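Local coordinates for TATA-box-binding protein (Methanococcus jannaschii, PDB 2Z8U) that probably acts as a general transcription initiation factor in this archaeon, binding the TATA-box promoter element close to the start site of transcription by RNA polymerase, at residues Asn27-Glu32 against Ile63-Lys68; Glu31-Ile36 against Lys89-Ala94; Met109-Asp114 against Thr163-Glu168; Tyr143-Pro148 against Lys172-Lys177. All coordinates share one frame; numbering follows the deposited sequence.

Contact 1 (Asn27-Glu32 against Ile63-Lys68)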
# COMPACT_ATOMS: atom_id res chain seq x y z
N ASN B 27 26.77 -13.45 -28.88
CA ASN B 27 25.60 -13.47 -29.76
C ASN B 27 25.49 -14.91 -30.24
O ASN B 27 25.68 -15.22 -31.41
CB ASN B 27 25.80 -12.47 -30.93
CG ASN B 27 24.70 -12.53 -31.99
OD1 ASN B 27 23.53 -12.82 -31.71
ND2 ASN B 27 25.08 -12.23 -33.23
N ILE B 28 25.17 -15.77 -29.27
CA ILE B 28 25.25 -17.22 -29.40
C ILE B 28 24.05 -17.74 -30.17
O ILE B 28 22.90 -17.39 -29.87
CB ILE B 28 25.27 -17.90 -27.99
CG1 ILE B 28 26.23 -17.20 -27.00
CG2 ILE B 28 25.53 -19.42 -28.12
CD1 ILE B 28 27.59 -17.87 -26.78
N ASP B 29 24.31 -18.57 -31.17
CA ASP B 29 23.25 -19.14 -31.99
C ASP B 29 22.69 -20.33 -31.23
O ASP B 29 23.25 -21.41 -31.30
CB ASP B 29 23.85 -19.53 -33.36
CG ASP B 29 22.86 -20.20 -34.30
OD1 ASP B 29 21.75 -20.62 -33.92
OD2 ASP B 29 23.25 -20.27 -35.49
N LEU B 30 21.59 -20.13 -30.52
CA LEU B 30 21.01 -21.22 -29.69
C LEU B 30 20.44 -22.41 -30.48
O LEU B 30 20.41 -23.54 -29.97
CB LEU B 30 19.95 -20.65 -28.73
CG LEU B 30 20.50 -19.63 -27.71
CD1 LEU B 30 19.38 -19.12 -26.83
CD2 LEU B 30 21.64 -20.23 -26.86
N GLU B 31 19.97 -22.17 -31.70
CA GLU B 31 19.55 -23.29 -32.57
C GLU B 31 20.71 -24.30 -32.81
O GLU B 31 20.51 -25.51 -32.74
CB GLU B 31 18.94 -22.80 -33.88
CG GLU B 31 18.59 -23.96 -34.85
CD GLU B 31 17.87 -23.52 -36.11
OE1 GLU B 31 17.81 -22.29 -36.37
OE2 GLU B 31 17.36 -24.41 -36.83
N GLU B 32 21.91 -23.79 -33.10
CA GLU B 32 23.07 -24.64 -33.28
C GLU B 32 23.54 -25.28 -31.97
O GLU B 32 24.00 -26.41 -31.97
CB GLU B 32 24.22 -23.87 -33.94
CG GLU B 32 23.98 -23.67 -35.44
CD GLU B 32 25.22 -23.18 -36.17
OE1 GLU B 32 26.24 -22.90 -35.50
OE2 GLU B 32 25.16 -23.06 -37.41
N ILE B 63 21.20 -21.12 -20.97
CA ILE B 63 22.06 -20.35 -21.86
C ILE B 63 21.25 -19.36 -22.69
O ILE B 63 20.29 -19.75 -23.35
CB ILE B 63 22.85 -21.27 -22.83
CG1 ILE B 63 23.55 -22.41 -22.07
CG2 ILE B 63 23.83 -20.42 -23.67
CD1 ILE B 63 24.28 -23.40 -22.94
N PHE B 64 21.68 -18.09 -22.70
CA PHE B 64 21.00 -17.06 -23.48
C PHE B 64 21.80 -16.66 -24.73
O PHE B 64 23.01 -16.86 -24.78
CB PHE B 64 20.74 -15.84 -22.59
CG PHE B 64 19.67 -16.06 -21.55
CD1 PHE B 64 18.32 -16.04 -21.91
CD2 PHE B 64 20.01 -16.27 -20.23
CE1 PHE B 64 17.32 -16.23 -20.95
CE2 PHE B 64 19.01 -16.46 -19.25
CZ PHE B 64 17.66 -16.43 -19.62
N ARG B 65 21.11 -16.09 -25.73
CA ARG B 65 21.75 -15.53 -26.93
C ARG B 65 22.82 -14.46 -26.57
O ARG B 65 23.82 -14.35 -27.25
CB ARG B 65 20.67 -14.94 -27.87
CG ARG B 65 21.14 -14.50 -29.25
CD ARG B 65 19.97 -14.46 -30.29
NE ARG B 65 19.24 -15.74 -30.32
CZ ARG B 65 19.61 -16.82 -31.02
NH1 ARG B 65 20.69 -16.81 -31.81
NH2 ARG B 65 18.89 -17.93 -30.94
N SER B 66 22.59 -13.69 -25.52
CA SER B 66 23.58 -12.72 -24.99
C SER B 66 24.92 -13.36 -24.57
O SER B 66 25.92 -12.67 -24.40
CB SER B 66 23.01 -11.99 -23.78
OG SER B 66 22.90 -12.90 -22.67
N GLY B 67 24.91 -14.66 -24.36
CA GLY B 67 26.09 -15.35 -23.84
C GLY B 67 26.01 -15.59 -22.35
O GLY B 67 26.83 -16.33 -21.80
N LYS B 68 25.03 -14.96 -21.68
CA LYS B 68 24.77 -15.21 -20.25
C LYS B 68 24.41 -16.66 -20.00
O LYS B 68 23.60 -17.24 -20.73
CB LYS B 68 23.64 -14.32 -19.72
CG LYS B 68 23.27 -14.61 -18.26
CD LYS B 68 22.14 -13.68 -17.83
CE LYS B 68 21.86 -13.79 -16.36
NZ LYS B 68 20.67 -12.93 -16.04
O HOH W 1 19.61 -18.92 -33.24
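One backbone hydrogen bond fixes the turn after strand 59-63 against the segment that leads into helix 30-36: Ile28 N donates to Arg65 O at 2.8 Å, in the carbonyl plane and on a lone pair. Arg65 has CG anti to its backbone N (chi1 -171°), then bends at chi3 (-53°), so that the guanidinium lies across the backbone of residues 28-30. Ile28 O and Leu30 CG lie over one face; Arg65 NH1 is 3.0 Å from Ile28 O, but the angle is too poor for a hydrogen bond. One water accepts weakly from Arg65 NH2 and donates to Asp29 OD1, the oxygen that also caps the helix by accepting from Glu32 N, from above the carboxylate plane. Leu30 sends both methyls to Ile63: CD1 rests 3.7 Å from Ile63 O, while CD2 meets Ile63 CG2. Ile28 CG1 lies 3.7 Å from Gly67 CA; at that glycine's positive phi a CB would hit Ser66 O. Phe64-Gly67 form a type I turn, and Ser66 OG accepts from Lys68 N in an ST turn. The turn joins strands 59-63 and 68-72 and presses on the N-terminal end of helix 30-36, with Tyr42 touching Leu30 and bonding weakly to Arg65 NH2.

Contact 2 (Glu31-Ile36 against Lys89-Ala94)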
# COMPACT_ATOMS: atom_id res chain seq x y z
N GLU B 31 19.97 -22.17 -31.70
CA GLU B 31 19.55 -23.29 -32.57
C GLU B 31 20.71 -24.30 -32.81
O GLU B 31 20.51 -25.51 -32.74
CB GLU B 31 18.94 -22.80 -33.88
CG GLU B 31 18.59 -23.96 -34.85
CD GLU B 31 17.87 -23.52 -36.11
OE1 GLU B 31 17.81 -22.29 -36.37
OE2 GLU B 31 17.36 -24.41 -36.83
N GLU B 32 21.91 -23.79 -33.10
CA GLU B 32 23.07 -24.64 -33.28
C GLU B 32 23.54 -25.28 -31.97
O GLU B 32 24.00 -26.41 -31.97
CB GLU B 32 24.22 -23.87 -33.94
CG GLU B 32 23.98 -23.67 -35.44
CD GLU B 32 25.22 -23.18 -36.17
OE1 GLU B 32 26.24 -22.90 -35.50
OE2 GLU B 32 25.16 -23.06 -37.41
N VAL B 33 23.43 -24.55 -30.85
CA VAL B 33 23.73 -25.14 -29.52
C VAL B 33 22.80 -26.33 -29.28
O VAL B 33 23.24 -27.42 -28.88
CB VAL B 33 23.61 -24.07 -28.39
CG1 VAL B 33 23.81 -24.67 -27.01
CG2 VAL B 33 24.61 -22.94 -28.60
N ALA B 34 21.51 -26.17 -29.58
CA ALA B 34 20.57 -27.27 -29.42
C ALA B 34 20.87 -28.47 -30.33
O ALA B 34 20.58 -29.62 -29.98
CB ALA B 34 19.14 -26.78 -29.62
N MET B 35 21.48 -28.21 -31.49
CA MET B 35 21.90 -29.30 -32.38
C MET B 35 23.01 -30.17 -31.80
O MET B 35 23.17 -31.31 -32.20
CB MET B 35 22.38 -28.76 -33.72
CG MET B 35 21.28 -28.19 -34.57
SD MET B 35 21.98 -27.55 -36.08
CE MET B 35 20.54 -27.05 -36.95
N ILE B 36 23.78 -29.64 -30.87
CA ILE B 36 24.91 -30.44 -30.40
C ILE B 36 24.84 -30.86 -28.94
O ILE B 36 25.35 -31.92 -28.59
CB ILE B 36 26.27 -29.81 -30.74
CG1 ILE B 36 26.37 -28.42 -30.14
CG2 ILE B 36 26.52 -29.86 -32.28
CD1 ILE B 36 27.69 -27.73 -30.33
N LYS B 89 33.73 -26.47 -24.39
CA LYS B 89 34.52 -27.30 -25.31
C LYS B 89 33.65 -27.86 -26.44
O LYS B 89 34.06 -27.85 -27.59
CB LYS B 89 35.22 -28.42 -24.57
CG LYS B 89 36.00 -29.36 -25.48
CD LYS B 89 36.82 -30.31 -24.63
CE LYS B 89 37.75 -31.15 -25.49
NZ LYS B 89 37.06 -31.83 -26.62
N GLU B 90 32.47 -28.38 -26.12
CA GLU B 90 31.59 -28.90 -27.18
C GLU B 90 31.22 -27.83 -28.17
O GLU B 90 31.29 -28.04 -29.38
CB GLU B 90 30.31 -29.48 -26.60
CG GLU B 90 30.48 -30.74 -25.81
CD GLU B 90 29.13 -31.19 -25.31
OE1 GLU B 90 28.31 -31.62 -26.14
OE2 GLU B 90 28.89 -31.08 -24.10
N LEU B 91 30.81 -26.67 -27.67
CA LEU B 91 30.45 -25.55 -28.55
C LEU B 91 31.65 -25.07 -29.37
O LEU B 91 31.53 -24.85 -30.58
CB LEU B 91 29.81 -24.38 -27.76
CG LEU B 91 28.65 -24.72 -26.79
CD1 LEU B 91 28.09 -23.40 -26.23
CD2 LEU B 91 27.55 -25.60 -27.37
N LYS B 92 32.82 -24.95 -28.73
CA LYS B 92 34.05 -24.61 -29.46
C LYS B 92 34.34 -25.65 -30.56
O LYS B 92 34.65 -25.29 -31.69
CB LYS B 92 35.26 -24.46 -28.53
CG LYS B 92 36.60 -24.41 -29.28
CD LYS B 92 37.80 -24.16 -28.35
CE LYS B 92 39.10 -24.11 -29.16
NZ LYS B 92 40.30 -24.42 -28.31
N ASP B 93 34.25 -26.93 -30.20
CA ASP B 93 34.49 -28.02 -31.14
C ASP B 93 33.51 -27.94 -32.31
O ASP B 93 33.88 -28.20 -33.47
CB ASP B 93 34.38 -29.37 -30.43
CG ASP B 93 35.60 -29.71 -29.61
OD1 ASP B 93 36.60 -28.96 -29.70
OD2 ASP B 93 35.55 -30.70 -28.84
N ALA B 94 32.27 -27.56 -32.00
CA ALA B 94 31.23 -27.38 -33.01
C ALA B 94 31.43 -26.17 -33.92
O ALA B 94 30.76 -26.06 -34.93
CB ALA B 94 29.85 -27.31 -32.36
O HOH W 2 26.28 -33.74 -26.26
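Val33 and Ile36 both pack on one methyl, Leu91 CD2, and make the dense part of this helix-helix contact. Val33, whose CG1 stands anti to the backbone N (chi1 176°), brings that methyl to 3.9 Å from Leu91 CD2. Ile36 CD1 approaches the same Leu91 CD2 at 3.6 Å, so the leucine tip is gripped by two branched side chains that cross it obliquely. Ile36 holds CG1 in the crowded position between its backbone N and carbonyl carbon (chi1 58°), and from there the extended chain carries CD1 across to helix 77-94, where it also lies 3.7 Å from Glu90 O.

On the more exposed side the packing gives way to polar links. No direct hydrogen bond joins the two segments; a water donates to both Ile36 O, at 3.1 Å, and Glu90 OE1, at 2.9 Å. Farther round, Lys89 NZ and Asp93 OD2 form a salt bridge within their own helix. An alanine at Ile36 would remove the CD1 that reaches Leu91 and Glu90 O, and would probably loosen this end of the helix pair.

The helix axes approach to 10.3 Å at an angle of 108°, so the contact is a short steep crossing that buries just 230 Å². A short helix lying across the C-terminal part of a long one, the pair set against a curved antiparallel sheet, is characteristic of each repeat of the TBP fold; here both helices belong to the first.

Contact 3 (Met109-Asp114 against Thr163-Glu168); sequences MVATAD and TGLKSE
This is a buried contact between a central strand of the saddle-shaped sheet and the loop that carries the chain from strand 159-163 into helix 168-183. It is mainly apolar, and no hydrogen bond crosses between the two segments: although Met109 N lies 3.1 Å from Leu165 O, the angle is poor. The backbones approach through a CA-H...O contact from Thr163 CA to Met109 O, 3.6 Å long with 159° at the hydrogen.

Met109 does most of the work. With CG anti to the carbonyl carbon (chi1 -43°) and a bend at chi3 (86°), it climbs over the loop: CB packs 3.8 Å from Leu165 CB, CG passes Leu165 O, and SD settles 3.6 Å from Ser167 C against the peptide that enters the helix. The Met109 and Leu165 side chains cross at about a right angle, and Leu165 sends CD1 along the strand to Ala111 CB, 3.6 Å away. An alanine at Met109 would lose the sulfur and methyl that lie against the helix entrance and would probably leave the loop less firmly seated on the strand. Val110, next in the strand, points away from the loop but runs CG2 beside Thr163 CG2, 4.2 Å apart.

Ser167 N-caps helix 168-183 through its OG, which accepts from Asp170 N, and Lys166 NZ bonds back to Gln107 O. Strand 105-114 lies between strands 14-23 and 159-163, and Met109 touches Ile15 and Val18 of the former, so the contact ties the sheet's middle to the start of helix 168-183.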
# COMPACT_ATOMS: atom_id res chain seq x y z
N MET B 109 23.93 -19.63 -2.74
CA MET B 109 24.40 -20.89 -2.14
C MET B 109 23.41 -21.33 -1.10
O MET B 109 22.76 -20.50 -0.46
CB MET B 109 25.75 -20.73 -1.44
CG MET B 109 26.80 -19.91 -2.15
SD MET B 109 28.29 -19.55 -1.18
CE MET B 109 29.23 -21.03 -1.50
N VAL B 110 23.30 -22.64 -0.91
CA VAL B 110 22.57 -23.21 0.21
C VAL B 110 23.66 -23.76 1.14
O VAL B 110 24.53 -24.51 0.69
CB VAL B 110 21.63 -24.37 -0.22
CG1 VAL B 110 21.09 -25.14 0.99
CG2 VAL B 110 20.45 -23.86 -1.07
N ALA B 111 23.64 -23.31 2.40
CA ALA B 111 24.52 -23.83 3.43
C ALA B 111 23.63 -24.44 4.50
O ALA B 111 22.51 -23.96 4.76
CB ALA B 111 25.35 -22.73 4.02
N THR B 112 24.14 -25.50 5.13
CA THR B 112 23.46 -26.13 6.25
C THR B 112 24.40 -26.22 7.46
O THR B 112 25.65 -26.23 7.33
CB THR B 112 22.92 -27.54 5.91
OG1 THR B 112 24.02 -28.40 5.54
CG2 THR B 112 21.91 -27.48 4.73
N ALA B 113 23.77 -26.24 8.64
CA ALA B 113 24.49 -26.42 9.88
C ALA B 113 23.54 -27.05 10.90
O ALA B 113 22.35 -27.17 10.67
CB ALA B 113 25.05 -25.10 10.38
N ASP B 114 24.08 -27.49 12.02
CA ASP B 114 23.24 -28.07 13.04
C ASP B 114 23.48 -27.30 14.32
O ASP B 114 24.63 -27.06 14.70
CB ASP B 114 23.52 -29.57 13.20
CG ASP B 114 22.78 -30.40 12.16
OD1 ASP B 114 21.58 -30.66 12.32
OD2 ASP B 114 23.38 -30.80 11.16
N THR B 163 20.14 -19.51 3.03
CA THR B 163 20.06 -19.29 1.57
C THR B 163 20.31 -17.83 1.23
O THR B 163 20.29 -16.97 2.12
CB THR B 163 18.72 -19.78 0.97
OG1 THR B 163 17.64 -18.94 1.40
CG2 THR B 163 18.39 -21.21 1.41
N GLY B 164 20.55 -17.53 -0.04
CA GLY B 164 20.80 -16.15 -0.45
C GLY B 164 22.25 -15.74 -0.31
O GLY B 164 22.61 -14.58 -0.54
N LEU B 165 23.10 -16.71 0.03
CA LEU B 165 24.53 -16.49 0.24
C LEU B 165 25.34 -16.19 -1.00
O LEU B 165 25.14 -16.82 -2.03
CB LEU B 165 25.13 -17.73 0.88
CG LEU B 165 24.77 -17.94 2.34
CD1 LEU B 165 24.95 -19.39 2.70
CD2 LEU B 165 25.64 -17.03 3.18
N LYS B 166 26.30 -15.27 -0.88
CA LYS B 166 27.24 -14.95 -1.95
C LYS B 166 28.63 -15.52 -1.71
O LYS B 166 29.48 -15.52 -2.61
CB LYS B 166 27.33 -13.43 -2.14
CG LYS B 166 25.98 -12.77 -2.34
CD LYS B 166 25.53 -12.89 -3.79
CE LYS B 166 24.11 -12.38 -3.98
NZ LYS B 166 23.70 -12.52 -5.39
N SER B 167 28.86 -16.02 -0.49
CA SER B 167 30.17 -16.57 -0.16
C SER B 167 30.15 -17.46 1.06
O SER B 167 29.29 -17.34 1.96
CB SER B 167 31.22 -15.47 0.04
OG SER B 167 31.09 -14.89 1.34
N GLU B 168 31.11 -18.37 1.07
CA GLU B 168 31.35 -19.26 2.20
C GLU B 168 31.67 -18.46 3.48
O GLU B 168 31.20 -18.79 4.56
CB GLU B 168 32.47 -20.23 1.81
CG GLU B 168 32.41 -21.57 2.52
CD GLU B 168 33.28 -21.61 3.75
OE1 GLU B 168 34.19 -20.76 3.86
OE2 GLU B 168 33.05 -22.49 4.61

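Contact 4 (Tyr143-Pro148 against Lys172-Lys177)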
# COMPACT_ATOMS: atom_id res chain seq x y z
N TYR B 143 13.58 -16.87 9.15
CA TYR B 143 14.30 -15.80 9.79
C TYR B 143 15.10 -15.07 8.72
O TYR B 143 15.98 -15.65 8.09
CB TYR B 143 15.21 -16.45 10.84
CG TYR B 143 16.06 -15.54 11.68
CD1 TYR B 143 17.27 -15.99 12.21
CD2 TYR B 143 15.67 -14.23 11.96
CE1 TYR B 143 18.06 -15.17 13.00
CE2 TYR B 143 16.44 -13.41 12.75
CZ TYR B 143 17.63 -13.89 13.27
OH TYR B 143 18.41 -13.07 14.05
N ARG B 144 14.80 -13.81 8.49
CA ARG B 144 15.55 -13.05 7.50
C ARG B 144 16.66 -12.22 8.15
O ARG B 144 16.41 -11.52 9.14
CB ARG B 144 14.61 -12.19 6.65
CG ARG B 144 15.25 -11.62 5.39
CD ARG B 144 14.19 -11.29 4.36
NE ARG B 144 14.71 -10.58 3.19
CZ ARG B 144 13.97 -10.29 2.11
NH1 ARG B 144 12.70 -10.65 2.07
NH2 ARG B 144 14.50 -9.61 1.08
N LEU B 145 17.88 -12.30 7.62
CA LEU B 145 18.98 -11.44 8.10
C LEU B 145 19.29 -10.34 7.08
O LEU B 145 19.14 -10.54 5.88
CB LEU B 145 20.25 -12.25 8.38
CG LEU B 145 20.34 -13.23 9.55
CD1 LEU B 145 21.79 -13.74 9.67
CD2 LEU B 145 19.90 -12.58 10.85
N ASP B 146 19.73 -9.18 7.57
CA ASP B 146 20.09 -8.08 6.68
C ASP B 146 21.59 -7.92 6.49
O ASP B 146 22.03 -7.20 5.59
CB ASP B 146 19.46 -6.75 7.15
CG ASP B 146 17.94 -6.78 7.14
OD1 ASP B 146 17.32 -7.59 6.40
OD2 ASP B 146 17.35 -5.98 7.89
N ASP B 147 22.38 -8.57 7.34
CA ASP B 147 23.82 -8.64 7.16
C ASP B 147 24.42 -9.93 7.75
O ASP B 147 24.48 -10.08 8.97
CB ASP B 147 24.52 -7.41 7.75
CG ASP B 147 26.02 -7.45 7.54
OD1 ASP B 147 26.45 -7.54 6.37
OD2 ASP B 147 26.77 -7.42 8.54
N PRO B 148 24.83 -10.88 6.89
CA PRO B 148 24.67 -10.79 5.44
C PRO B 148 23.20 -10.90 5.06
O PRO B 148 22.37 -11.32 5.88
CB PRO B 148 25.47 -12.00 4.92
CG PRO B 148 25.48 -12.96 6.04
CD PRO B 148 25.48 -12.13 7.30
N LYS B 172 29.51 -18.37 7.24
CA LYS B 172 30.08 -18.41 8.59
C LYS B 172 29.59 -17.25 9.45
O LYS B 172 29.21 -17.45 10.60
CB LYS B 172 31.61 -18.38 8.51
CG LYS B 172 32.26 -19.70 8.13
CD LYS B 172 33.74 -19.52 7.85
CE LYS B 172 34.35 -20.77 7.27
NZ LYS B 172 35.77 -20.54 6.87
N ARG B 173 29.60 -16.04 8.88
CA ARG B 173 29.11 -14.83 9.55
C ARG B 173 27.63 -14.93 9.92
O ARG B 173 27.20 -14.45 10.98
CB ARG B 173 29.32 -13.61 8.66
CG ARG B 173 30.76 -13.33 8.28
CD ARG B 173 30.88 -12.08 7.40
NE ARG B 173 30.03 -10.99 7.88
CZ ARG B 173 29.14 -10.32 7.15
NH1 ARG B 173 28.96 -10.60 5.86
NH2 ARG B 173 28.42 -9.37 7.72
N ALA B 174 26.84 -15.52 9.01
CA ALA B 174 25.44 -15.82 9.25
C ALA B 174 25.25 -16.81 10.40
O ALA B 174 24.42 -16.58 11.30
CB ALA B 174 24.81 -16.36 7.97
N LEU B 175 26.01 -17.91 10.38
CA LEU B 175 25.95 -18.90 11.46
C LEU B 175 26.22 -18.31 12.85
O LEU B 175 25.46 -18.57 13.78
CB LEU B 175 26.85 -20.12 11.19
CG LEU B 175 26.82 -21.25 12.23
CD1 LEU B 175 25.44 -21.91 12.24
CD2 LEU B 175 27.91 -22.26 11.93
N LYS B 176 27.28 -17.50 12.99
CA LYS B 176 27.58 -16.83 14.27
C LYS B 176 26.37 -16.04 14.79
O LYS B 176 26.01 -16.13 15.96
CB LYS B 176 28.83 -15.94 14.16
CG LYS B 176 29.11 -15.04 15.38
CD LYS B 176 30.03 -15.70 16.40
CE LYS B 176 29.98 -15.04 17.80
NZ LYS B 176 29.99 -13.55 17.80
N LYS B 177 25.73 -15.29 13.89
CA LYS B 177 24.55 -14.49 14.25
C LYS B 177 23.34 -15.32 14.65
O LYS B 177 22.68 -15.01 15.63
CB LYS B 177 24.20 -13.50 13.14
CG LYS B 177 25.01 -12.22 13.23
CD LYS B 177 25.15 -11.54 11.88
CE LYS B 177 25.95 -10.25 11.99
NZ LYS B 177 25.08 -9.09 12.35
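Strand 141-146 runs out into a short connection in which a cis peptide bond precedes Pro148, and it is here that the backbones come nearest, Pro148 CA to Ala174 CA at 6.4 Å. An apolar and a charged part of the segment meet helix 168-183. Inside, Pro148 CG rests 4.0 Å from Ala174 CB, and Leu145, its CG anti to the carbonyl carbon, holds CD1 loosely near Ala174 CB and Lys177 CB.

Outside, charge takes over. Asp147 places CG anti to its backbone N (chi1 -178°), which swings the carboxylate toward Arg173, and both oxygens converge on one nitrogen: Arg173 NH2 is 2.7 Å from Asp147 OD2 and donates to Asp147 OD1 at 3.0 Å, nearly straight at 168°. The acceptor OD1 lies in the guanidinium plane, yet the carboxylate is turned 45° against that plane, so this is no flat two-nitrogen pairing. Arg173 is bent at chi3, and Pro148 CD covers one face of its guanidinium, 3.8 Å from the plane and nearer the group's edge than its centre. NH1 has its own salt bridge with Asp170 one turn earlier, so the guanidinium is held through both terminal nitrogens.

Lys177 runs its aliphatic chain past the backbone of the connection, CD 3.3 Å from Asp147 O, while its NZ stays beyond salt-bridge distance of the carboxylate but probably adds to the positive field around it. The contact ties the link between strands 141-146 and 149-154 to helix 168-183, with Tyr143 OH bonded to Thr181 farther along that helix.

Overall arrangement
Contacts 1 and 2 belong to the first TBP repeat and contacts 3 and 4 to the second. Within each pair the centres lie 10 Å apart and the contacts touch: contacts 1 and 2 share helix 30-36 and meet where Ile28 CG2 packs 3.7 Å from Val33 CG2, while contacts 3 and 4 meet at Ala113 CB and Leu175 CD1, also 3.7 Å apart. Neither contact of the first pair touches one of the second; contacts 2 and 4, on opposite sides of the chain's centre, have centres 42 Å apart. Contact 3 is the most central, about 9 Å from that centre. No DNA is bound here; in this family the sheet's concave face grips the TATA box.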